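Local coordinates for conserved exported protein (Bacteroides fragilis, PDB 3CLW), which is of unestablished function but probably hydrolyses O-glycosidic bonds, at residues 19-24 against 65-70; 125-130 against 176-181; 308-313 against 352-357. All coordinates share one frame; numbering follows the deposited sequence.

Interaction 1: residues 19-24 against 65-70; sequences IDNFSA and LTNWRV
Phe-22 is bonded to Thr-66 through both its backbone N and its backbone O. Its O takes the Thr-66 N-H at 2.9 Å from Thr-66 N, in the carbonyl plane, and a second N-H from Asn-67, whose N stands 3.1 Å from Phe-22 O and 34° out of that plane. In return Phe-22 N donates to Thr-66 OG1 over 3.1 Å; a chi1 of 43° sets that hydroxyl between the backbone N and the carbonyl carbon of Thr-66, facing strand 21-24. Two residues on, Arg-69 N donates to Ala-24 O at 2.9 Å, while Trp-68 CE3 comes within 3.4 Å of the same Ala-24 O. The Ala-24 methyl group packs against Leu-65, with CB 3.8 Å from CD1, and against the indole of Trp-68. These bonds join the first two parallel strands of a TIM barrel, which run at 41° to each other, the join resting partly on Thr-66 and Asn-67. Asn-21 CG presses against Asn-67 CB at 3.2 Å, and Asn-21 OD1 takes a hydrogen bond from Gln-355. Further out, Asp-20 bonds to Trp-309 and forms a salt bridge with Lys-307. Arg-69 bonds to Gln-355, pairs with Glu-231 and lies against Phe-128 in a cation-pi contact, while Trp-68 is met edge-to-face by Phe-50.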
loop_
_atom_site.group_PDB
_atom_site.type_symbol
_atom_site.label_atom_id
_atom_site.label_comp_id
_atom_site.label_asym_id
_atom_site.label_seq_id
_atom_site.Cartn_x
_atom_site.Cartn_y
_atom_site.Cartn_z
ATOM N N ILE A 19 -12.725 -0.685 6.892
ATOM C CA ILE A 19 -11.802 -0.524 5.748
ATOM C C ILE A 19 -11.552 0.956 5.461
ATOM O O ILE A 19 -12.495 1.741 5.330
ATOM C CB ILE A 19 -12.313 -1.199 4.451
ATOM C CG1 ILE A 19 -12.691 -2.676 4.670
ATOM C CG2 ILE A 19 -11.285 -1.061 3.315
ATOM C CD1 ILE A 19 -11.486 -3.588 4.956
ATOM N N ASP A 20 -10.278 1.335 5.393
ATOM C CA ASP A 20 -9.885 2.687 5.002
ATOM C C ASP A 20 -9.722 2.783 3.474
ATOM O O ASP A 20 -10.373 3.589 2.846
ATOM C CB ASP A 20 -8.578 3.096 5.699
ATOM C CG ASP A 20 -8.731 3.239 7.224
ATOM O OD1 ASP A 20 -9.845 3.539 7.685
ATOM O OD2 ASP A 20 -7.736 3.052 7.948
ATOM N N ASN A 21 -8.839 1.972 2.887
ATOM C CA ASN A 21 -8.531 2.089 1.438
ATOM C C ASN A 21 -7.731 0.923 0.922
ATOM O O ASN A 21 -7.273 0.079 1.690
ATOM C CB ASN A 21 -7.731 3.370 1.139
ATOM C CG ASN A 21 -6.375 3.425 1.881
ATOM O OD1 ASN A 21 -5.401 2.767 1.488
ATOM N ND2 ASN A 21 -6.306 4.231 2.944
ATOM N N PHE A 22 -7.562 0.911 -0.394
ATOM C CA PHE A 22 -6.519 0.167 -1.060
ATOM C C PHE A 22 -5.777 1.227 -1.852
ATOM O O PHE A 22 -6.373 2.177 -2.364
ATOM C CB PHE A 22 -7.131 -0.907 -1.969
ATOM C CG PHE A 22 -7.769 -2.057 -1.194
ATOM C CD1 PHE A 22 -7.036 -3.220 -0.920
ATOM C CD2 PHE A 22 -9.067 -1.946 -0.711
ATOM C CE1 PHE A 22 -7.603 -4.253 -0.185
ATOM C CE2 PHE A 22 -9.636 -2.961 0.022
ATOM C CZ PHE A 22 -8.907 -4.121 0.293
ATOM N N SER A 23 -4.470 1.076 -1.937
ATOM C CA SER A 23 -3.656 2.148 -2.386
ATOM C C SER A 23 -2.498 1.653 -3.238
ATOM O O SER A 23 -2.283 0.458 -3.358
ATOM C CB SER A 23 -3.146 2.916 -1.181
ATOM O OG SER A 23 -2.571 4.146 -1.587
ATOM N N ALA A 24 -1.786 2.595 -3.852
ATOM C CA ALA A 24 -0.494 2.325 -4.467
ATOM C C ALA A 24 0.284 3.627 -4.472
ATOM O O ALA A 24 -0.227 4.658 -4.052
ATOM C CB ALA A 24 -0.654 1.771 -5.899
ATOM N N LEU A 65 -8.602 2.086 -6.932
ATOM C CA LEU A 65 -7.958 2.420 -5.681
ATOM C C LEU A 65 -8.603 3.614 -4.998
ATOM O O LEU A 65 -9.148 4.521 -5.648
ATOM C CB LEU A 65 -6.478 2.700 -5.897
ATOM C CG LEU A 65 -5.649 1.543 -6.444
ATOM C CD1 LEU A 65 -4.336 2.103 -6.813
ATOM C CD2 LEU A 65 -5.516 0.384 -5.425
ATOM N N THR A 66 -8.510 3.614 -3.666
ATOM C CA THR A 66 -9.234 4.575 -2.879
ATOM C C THR A 66 -8.343 5.407 -1.969
ATOM O O THR A 66 -8.847 6.165 -1.137
ATOM C CB THR A 66 -10.374 3.877 -2.077
ATOM O OG1 THR A 66 -9.878 2.669 -1.519
ATOM C CG2 THR A 66 -11.544 3.548 -2.994
ATOM N N ASN A 67 -7.033 5.237 -2.106
ATOM C CA ASN A 67 -6.026 6.163 -1.589
ATOM C C ASN A 67 -4.935 6.195 -2.660
ATOM O O ASN A 67 -4.879 5.281 -3.513
ATOM C CB ASN A 67 -5.465 5.692 -0.238
ATOM C CG ASN A 67 -4.332 6.596 0.297
ATOM O OD1 ASN A 67 -4.552 7.741 0.704
ATOM N ND2 ASN A 67 -3.130 6.071 0.313
ATOM N N TRP A 68 -4.109 7.240 -2.656
ATOM C CA TRP A 68 -2.951 7.341 -3.584
ATOM C C TRP A 68 -1.776 7.903 -2.802
ATOM O O TRP A 68 -1.929 8.922 -2.114
ATOM C CB TRP A 68 -3.274 8.249 -4.778
ATOM C CG TRP A 68 -2.184 8.399 -5.868
ATOM C CD1 TRP A 68 -1.596 9.573 -6.298
ATOM C CD2 TRP A 68 -1.633 7.359 -6.681
ATOM N NE1 TRP A 68 -0.720 9.328 -7.324
ATOM C CE2 TRP A 68 -0.721 7.973 -7.587
ATOM C CE3 TRP A 68 -1.808 5.962 -6.728
ATOM C CZ2 TRP A 68 0.039 7.225 -8.515
ATOM C CZ3 TRP A 68 -1.060 5.215 -7.664
ATOM C CH2 TRP A 68 -0.145 5.857 -8.544
ATOM N N ARG A 69 -0.633 7.219 -2.856
ATOM C CA ARG A 69 0.518 7.677 -2.083
ATOM C C ARG A 69 1.456 8.532 -2.964
ATOM O O ARG A 69 1.986 8.051 -3.973
ATOM C CB ARG A 69 1.274 6.511 -1.444
ATOM C CG ARG A 69 0.463 5.663 -0.444
ATOM C CD ARG A 69 1.233 4.404 0.008
ATOM N NE ARG A 69 2.550 4.736 0.564
ATOM C CZ ARG A 69 2.820 4.888 1.866
ATOM N NH1 ARG A 69 1.884 4.709 2.808
ATOM N NH2 ARG A 69 4.053 5.204 2.225
ATOM N N VAL A 70 1.639 9.792 -2.567
ATOM C CA VAL A 70 2.467 10.749 -3.288
ATOM C C VAL A 70 3.846 10.948 -2.605
ATOM O O VAL A 70 3.926 11.312 -1.421
ATOM C CB VAL A 70 1.703 12.095 -3.448
ATOM C CG1 VAL A 70 2.584 13.184 -4.108
ATOM C CG2 VAL A 70 0.440 11.857 -4.239
#

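Interaction 2: residues 125-130 against 176-181; sequences FLFFTN and FHVNYI
Phe-125 and Phe-176 form an offset edge-to-face pair: the edge of the Phe-176 ring is turned toward the face of Phe-125, with planes 81° apart, centroids 5.8 Å apart and Phe-176 CD2 3.7 Å from Phe-125 CE1. The edge of the Phe-125 ring, near its plane, is approached by the carbonyl oxygen of His-177. On one face of the Phe-127 ring sits Val-178, crossing it at about a right angle. Its CG1, anti to the backbone N (chi1 180°), lies over the ring centre in a CH-pi contact, 3.7 Å from the centroid, while CG2 also lies over the ring, 3.6 Å from Phe-127 CZ. The Tyr-180 ring carries the CB of its neighbour Asn-179 over one face; its own CB packs on Leu-126 CG at 3.7 Å.

Parallel strand pairing underlies this. Phe-125 N donates to His-177 O at 2.9 Å, Phe-125 O accepts from Asn-179 N at 2.9 Å, and Phe-127 N donates to Tyr-180 O at 3.0 Å. Between the Phe-125/Val-178 pair and the Leu-126/Tyr-180 pair the register slips by one residue, a beta bulge, just after the inverse gamma turn centred on His-177. In the TIM barrel these neighbouring strands send Leu-126 and Tyr-180 inward, Tyr-180 meeting Trp-309 edge-to-face, and Phe-125, Phe-127, Val-178 and Ile-181 toward helices 108-119 and 157-173. The side chains meet across the contact through hydrocarbon and ring surfaces, so dispersion and CH-pi attraction supplement the directional hold of the backbone bonds.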
loop_
_atom_site.group_PDB
_atom_site.type_symbol
_atom_site.label_atom_id
_atom_site.label_comp_id
_atom_site.label_asym_id
_atom_site.label_seq_id
_atom_site.Cartn_x
_atom_site.Cartn_y
_atom_site.Cartn_z
ATOM N N PHE A 125 -5.505 11.448 -0.430
ATOM C CA PHE A 125 -4.076 11.357 -0.653
ATOM C C PHE A 125 -3.243 11.220 0.636
ATOM O O PHE A 125 -3.586 11.766 1.690
ATOM C CB PHE A 125 -3.590 12.558 -1.478
ATOM C CG PHE A 125 -4.248 12.685 -2.827
ATOM C CD1 PHE A 125 -5.408 13.471 -2.985
ATOM C CD2 PHE A 125 -3.712 12.038 -3.945
ATOM C CE1 PHE A 125 -6.022 13.611 -4.225
ATOM C CE2 PHE A 125 -4.343 12.162 -5.219
ATOM C CZ PHE A 125 -5.504 12.940 -5.350
ATOM N N LEU A 126 -2.142 10.475 0.514
ATOM C CA LEU A 126 -1.109 10.386 1.552
ATOM C C LEU A 126 0.160 10.928 0.931
ATOM O O LEU A 126 0.510 10.545 -0.211
ATOM C CB LEU A 126 -0.916 8.945 2.048
ATOM C CG LEU A 126 0.137 8.643 3.142
ATOM C CD1 LEU A 126 -0.216 7.372 3.945
ATOM C CD2 LEU A 126 1.544 8.531 2.598
ATOM N N PHE A 127 0.821 11.838 1.649
ATOM C CA PHE A 127 2.137 12.389 1.274
ATOM C C PHE A 127 3.233 11.692 2.068
ATOM O O PHE A 127 3.166 11.644 3.311
ATOM C CB PHE A 127 2.178 13.880 1.611
ATOM C CG PHE A 127 1.545 14.757 0.575
ATOM C CD1 PHE A 127 1.754 16.126 0.601
ATOM C CD2 PHE A 127 0.753 14.205 -0.455
ATOM C CE1 PHE A 127 1.179 16.930 -0.380
ATOM C CE2 PHE A 127 0.196 15.012 -1.455
ATOM C CZ PHE A 127 0.413 16.371 -1.419
ATOM N N PHE A 128 4.229 11.155 1.374
ATOM C CA PHE A 128 5.320 10.441 2.041
ATOM C C PHE A 128 6.680 10.919 1.546
ATOM O O PHE A 128 6.809 11.319 0.390
ATOM C CB PHE A 128 5.189 8.890 1.971
ATOM C CG PHE A 128 5.556 8.280 0.630
ATOM C CD1 PHE A 128 4.638 8.230 -0.413
ATOM C CD2 PHE A 128 6.827 7.753 0.418
ATOM C CE1 PHE A 128 4.978 7.638 -1.670
ATOM C CE2 PHE A 128 7.180 7.210 -0.824
ATOM C CZ PHE A 128 6.238 7.142 -1.869
ATOM N N THR A 129 7.665 10.887 2.450
ATOM C CA THR A 129 9.046 11.217 2.163
ATOM C C THR A 129 9.971 10.040 2.482
ATOM O O THR A 129 9.746 9.260 3.450
ATOM C CB THR A 129 9.557 12.431 2.974
ATOM O OG1 THR A 129 9.079 12.342 4.337
ATOM C CG2 THR A 129 9.115 13.723 2.354
ATOM N N ASN A 130 11.000 9.951 1.630
ATOM C CA ASN A 130 12.110 9.046 1.720
ATOM C C ASN A 130 13.353 9.725 2.286
ATOM O O ASN A 130 14.304 9.066 2.702
ATOM C CB ASN A 130 12.439 8.512 0.340
ATOM C CG ASN A 130 11.501 7.445 -0.077
ATOM O OD1 ASN A 130 10.964 6.705 0.770
ATOM N ND2 ASN A 130 11.262 7.352 -1.381
ATOM N N PHE A 176 -7.142 19.246 -3.014
ATOM C CA PHE A 176 -6.768 17.848 -2.842
ATOM C C PHE A 176 -6.825 17.423 -1.347
ATOM O O PHE A 176 -6.245 18.087 -0.491
ATOM C CB PHE A 176 -5.402 17.553 -3.463
ATOM C CG PHE A 176 -5.316 17.848 -4.957
ATOM C CD1 PHE A 176 -4.738 19.044 -5.413
ATOM C CD2 PHE A 176 -5.802 16.940 -5.895
ATOM C CE1 PHE A 176 -4.626 19.323 -6.790
ATOM C CE2 PHE A 176 -5.688 17.207 -7.277
ATOM C CZ PHE A 176 -5.118 18.407 -7.714
ATOM N N HIS A 177 -7.542 16.348 -1.018
ATOM C CA HIS A 177 -7.672 15.946 0.415
ATOM C C HIS A 177 -6.460 15.129 0.797
ATOM O O HIS A 177 -6.473 13.926 0.717
ATOM C CB HIS A 177 -8.961 15.184 0.719
ATOM C CG HIS A 177 -10.199 15.932 0.334
ATOM N ND1 HIS A 177 -11.378 15.302 -0.001
ATOM C CD2 HIS A 177 -10.429 17.260 0.190
ATOM C CE1 HIS A 177 -12.288 16.208 -0.311
ATOM N NE2 HIS A 177 -11.739 17.404 -0.200
ATOM N N VAL A 178 -5.386 15.820 1.132
ATOM C CA VAL A 178 -4.201 15.188 1.658
ATOM C C VAL A 178 -4.508 14.924 3.122
ATOM O O VAL A 178 -4.452 15.834 3.957
ATOM C CB VAL A 178 -3.000 16.123 1.544
ATOM C CG1 VAL A 178 -1.733 15.440 2.123
ATOM C CG2 VAL A 178 -2.843 16.577 0.079
ATOM N N ASN A 179 -4.863 13.677 3.418
ATOM C CA ASN A 179 -5.336 13.332 4.749
ATOM C C ASN A 179 -4.273 12.733 5.671
ATOM O O ASN A 179 -4.500 12.609 6.879
ATOM C CB ASN A 179 -6.535 12.394 4.632
ATOM C CG ASN A 179 -7.682 13.019 3.855
ATOM O OD1 ASN A 179 -7.972 14.215 4.008
ATOM N ND2 ASN A 179 -8.326 12.224 3.006
ATOM N N TYR A 180 -3.122 12.354 5.109
ATOM C CA TYR A 180 -2.065 11.677 5.878
ATOM C C TYR A 180 -0.683 12.144 5.444
ATOM O O TYR A 180 -0.480 12.501 4.271
ATOM C CB TYR A 180 -2.133 10.172 5.674
ATOM C CG TYR A 180 -3.532 9.556 5.738
ATOM C CD1 TYR A 180 -4.300 9.360 4.568
ATOM C CD2 TYR A 180 -4.071 9.148 6.961
ATOM C CE1 TYR A 180 -5.568 8.785 4.627
ATOM C CE2 TYR A 180 -5.334 8.591 7.042
ATOM C CZ TYR A 180 -6.079 8.401 5.873
ATOM O OH TYR A 180 -7.321 7.818 5.984
ATOM N N ILE A 181 0.245 12.178 6.394
ATOM C CA ILE A 181 1.655 12.480 6.141
ATOM C C ILE A 181 2.486 11.410 6.781
ATOM O O ILE A 181 2.376 11.183 7.985
ATOM C CB ILE A 181 2.121 13.822 6.733
ATOM C CG1 ILE A 181 1.512 15.007 5.982
ATOM C CG2 ILE A 181 3.668 13.944 6.668
ATOM C CD1 ILE A 181 1.500 16.294 6.768
#

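Interaction 3: residues 308-313 against 352-357; sequences FWASEY and SAWQWW
Tyr-313, Gln-355 and Trp-309 give up most surface where the last two parallel strands of the TIM barrel run together, 308-310 beside 353-356. Trp-309 spreads its indole over Ala-353: the alanine CB stands 3.3 Å from the centroid of the five-membered ring, only 2° off its normal, a close CH-pi contact. The benzo side of the indole meets the amide of Gln-355, whose NE2 is 3.6 Å from Trp-309 CZ3, the two side chains crossing obliquely.

The Gln-355 side chain passes close to Ala-310 O. Its chi1 of -40° places CG beside its own backbone N and 3.3 Å from Ala-310 O, the oxygen that also receives a weak bond from Gln-355 N. The amide oxygen OE1 then lies against Ser-311 CB. Both ends of that buried amide are held from the barrel interior, OE1 by Arg-69 and NE2 by Asn-21, which should fix its rotation.

Tyr-313 packs beside Trp-354, against helix 328-347. Its CB meets Trp-354 CZ2 at 3.9 Å, its OH bonds to Glu-317, and its O accepts from Trp-357 N at 2.9 Å, the donor standing 36° above the carbonyl plane. The preceding residue, Glu-312, runs alongside Trp-357 in the same direction, with OE2 over the indole face toward the rim and bonded to Tyr-279. At the start of the pair, Ser-352 N donates to Phe-308 O and Ala-310 N to Ala-353 O. A water donates to both Ser-311 O, at 2.7 Å, and Trp-356 O, at 2.8 Å.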
loop_
_atom_site.group_PDB
_atom_site.type_symbol
_atom_site.label_atom_id
_atom_site.label_comp_id
_atom_site.label_asym_id
_atom_site.label_seq_id
_atom_site.Cartn_x
_atom_site.Cartn_y
_atom_site.Cartn_z
ATOM N N PHE A 308 -4.249 -1.174 11.969
ATOM C CA PHE A 308 -3.070 -1.552 11.214
ATOM C C PHE A 308 -3.241 -1.248 9.702
ATOM O O PHE A 308 -4.324 -1.421 9.166
ATOM C CB PHE A 308 -2.739 -3.043 11.435
ATOM C CG PHE A 308 -1.506 -3.479 10.695
ATOM C CD1 PHE A 308 -0.257 -3.059 11.118
ATOM C CD2 PHE A 308 -1.616 -4.251 9.553
ATOM C CE1 PHE A 308 0.882 -3.436 10.427
ATOM C CE2 PHE A 308 -0.502 -4.622 8.844
ATOM C CZ PHE A 308 0.757 -4.221 9.272
ATOM N N TRP A 309 -2.170 -0.783 9.055
ATOM C CA TRP A 309 -2.103 -0.602 7.590
ATOM C C TRP A 309 -0.886 -1.349 7.054
ATOM O O TRP A 309 0.260 -1.169 7.539
ATOM C CB TRP A 309 -1.960 0.875 7.204
ATOM C CG TRP A 309 -3.234 1.693 7.117
ATOM C CD1 TRP A 309 -4.459 1.400 7.690
ATOM C CD2 TRP A 309 -3.399 2.962 6.451
ATOM N NE1 TRP A 309 -5.362 2.395 7.398
ATOM C CE2 TRP A 309 -4.740 3.364 6.643
ATOM C CE3 TRP A 309 -2.537 3.795 5.688
ATOM C CZ2 TRP A 309 -5.242 4.553 6.129
ATOM C CZ3 TRP A 309 -3.047 4.995 5.184
ATOM C CH2 TRP A 309 -4.387 5.352 5.399
ATOM N N ALA A 310 -1.122 -2.215 6.073
ATOM C CA ALA A 310 -0.022 -2.779 5.290
ATOM C C ALA A 310 0.260 -1.713 4.208
ATOM O O ALA A 310 -0.598 -1.404 3.368
ATOM C CB ALA A 310 -0.401 -4.166 4.721
ATOM N N SER A 311 1.412 -1.062 4.288
ATOM C CA SER A 311 1.558 0.207 3.571
ATOM C C SER A 311 2.559 0.202 2.416
ATOM O O SER A 311 2.797 1.241 1.796
ATOM C CB SER A 311 1.908 1.328 4.546
ATOM O OG SER A 311 3.102 0.977 5.256
ATOM N N GLU A 312 3.156 -0.952 2.133
ATOM C CA GLU A 312 4.025 -1.104 0.959
ATOM C C GLU A 312 4.319 -2.549 0.699
ATOM O O GLU A 312 4.661 -3.281 1.600
ATOM C CB GLU A 312 5.344 -0.346 1.108
ATOM C CG GLU A 312 6.067 -0.125 -0.232
ATOM C CD GLU A 312 7.494 0.339 -0.082
ATOM O OE1 GLU A 312 7.753 1.418 0.488
ATOM O OE2 GLU A 312 8.381 -0.382 -0.562
ATOM N N TYR A 313 4.171 -2.958 -0.558
ATOM C CA TYR A 313 4.652 -4.250 -1.026
ATOM C C TYR A 313 4.884 -4.255 -2.539
ATOM O O TYR A 313 4.182 -3.575 -3.284
ATOM C CB TYR A 313 3.666 -5.376 -0.686
ATOM C CG TYR A 313 4.192 -6.729 -1.116
ATOM C CD1 TYR A 313 5.311 -7.306 -0.468
ATOM C CD2 TYR A 313 3.631 -7.405 -2.222
ATOM C CE1 TYR A 313 5.816 -8.523 -0.873
ATOM C CE2 TYR A 313 4.121 -8.620 -2.637
ATOM C CZ TYR A 313 5.210 -9.180 -1.971
ATOM O OH TYR A 313 5.696 -10.401 -2.394
ATOM N N SER A 352 -6.630 -2.267 8.186
ATOM C CA SER A 352 -7.635 -1.377 7.582
ATOM C C SER A 352 -7.319 -0.864 6.178
ATOM O O SER A 352 -8.158 -0.203 5.559
ATOM C CB SER A 352 -7.985 -0.195 8.510
ATOM O OG SER A 352 -8.797 -0.637 9.600
ATOM N N ALA A 353 -6.102 -1.110 5.697
ATOM C CA ALA A 353 -5.671 -0.688 4.357
ATOM C C ALA A 353 -4.625 -1.662 3.878
ATOM O O ALA A 353 -3.898 -2.226 4.708
ATOM C CB ALA A 353 -5.099 0.705 4.358
ATOM N N TRP A 354 -4.553 -1.854 2.554
ATOM C CA TRP A 354 -3.476 -2.618 1.898
ATOM C C TRP A 354 -2.936 -1.773 0.742
ATOM O O TRP A 354 -3.713 -1.318 -0.099
ATOM C CB TRP A 354 -3.970 -3.993 1.406
ATOM C CG TRP A 354 -2.824 -4.894 1.136
ATOM C CD1 TRP A 354 -2.234 -5.764 2.020
ATOM C CD2 TRP A 354 -2.061 -4.978 -0.083
ATOM N NE1 TRP A 354 -1.172 -6.393 1.418
ATOM C CE2 TRP A 354 -1.031 -5.916 0.135
ATOM C CE3 TRP A 354 -2.141 -4.332 -1.334
ATOM C CZ2 TRP A 354 -0.095 -6.254 -0.862
ATOM C CZ3 TRP A 354 -1.207 -4.650 -2.313
ATOM C CH2 TRP A 354 -0.203 -5.619 -2.070
ATOM N N GLN A 355 -1.624 -1.540 0.711
ATOM C CA GLN A 355 -1.051 -0.572 -0.235
ATOM C C GLN A 355 0.137 -1.141 -1.014
ATOM O O GLN A 355 1.084 -1.685 -0.428
ATOM C CB GLN A 355 -0.654 0.720 0.490
ATOM C CG GLN A 355 -1.676 1.150 1.580
ATOM C CD GLN A 355 -1.440 2.535 2.103
ATOM O OE1 GLN A 355 -0.333 2.846 2.541
ATOM N NE2 GLN A 355 -2.470 3.384 2.069
ATOM N N TRP A 356 0.045 -1.059 -2.333
ATOM C CA TRP A 356 1.168 -1.381 -3.218
ATOM C C TRP A 356 2.302 -0.382 -3.060
ATOM O O TRP A 356 2.079 0.743 -2.627
ATOM C CB TRP A 356 0.712 -1.332 -4.706
ATOM C CG TRP A 356 0.017 -2.534 -5.134
ATOM C CD1 TRP A 356 -1.340 -2.703 -5.280
ATOM C CD2 TRP A 356 0.618 -3.780 -5.490
ATOM N NE1 TRP A 356 -1.609 -3.979 -5.720
ATOM C CE2 TRP A 356 -0.428 -4.662 -5.851
ATOM C CE3 TRP A 356 1.947 -4.244 -5.534
ATOM C CZ2 TRP A 356 -0.189 -5.981 -6.240
ATOM C CZ3 TRP A 356 2.185 -5.555 -5.920
ATOM C CH2 TRP A 356 1.129 -6.404 -6.283
ATOM N N TRP A 357 3.504 -0.802 -3.440
ATOM C CA TRP A 357 4.576 0.113 -3.785
ATOM C C TRP A 357 4.201 0.750 -5.161
ATOM O O TRP A 357 3.007 1.018 -5.440
ATOM C CB TRP A 357 5.923 -0.668 -3.753
ATOM C CG TRP A 357 7.180 0.035 -4.196
ATOM C CD1 TRP A 357 8.104 -0.457 -5.069
ATOM C CD2 TRP A 357 7.648 1.351 -3.825
ATOM N NE1 TRP A 357 9.115 0.447 -5.260
ATOM C CE2 TRP A 357 8.858 1.571 -4.519
ATOM C CE3 TRP A 357 7.148 2.370 -3.001
ATOM C CZ2 TRP A 357 9.595 2.759 -4.404
ATOM C CZ3 TRP A 357 7.879 3.549 -2.881
ATOM C CH2 TRP A 357 9.092 3.734 -3.585
HETATM O O HOH W 1 -7.037 -2.128 11.350
HETATM O O HOH W 2 3.668 1.995 -0.629
#

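Overall arrangement
The three interactions follow one another round a single TIM barrel. Interaction 1 joins its first and second strands, interaction 2 its third and fourth, interaction 3 its seventh and eighth. Centres of interactions 1 and 3 lie about 8 Å apart, those of 1 and 2 about 11 Å, those of 2 and 3 about 14 Å. Val-70 N to Leu-126 O, 2.7 Å, probably bonds 1 to 2, and Asp-20 N to Ser-352 O, 2.6 Å, probably bonds 1 to 3. Across the interior, Tyr-180 CZ touches Trp-309 CH2 at 3.5 Å. In such glycosidases the active site generally lies at the strands' C-terminal ends, where Phe-128 CZ approaches Trp-357 CZ3 at 4.1 Å.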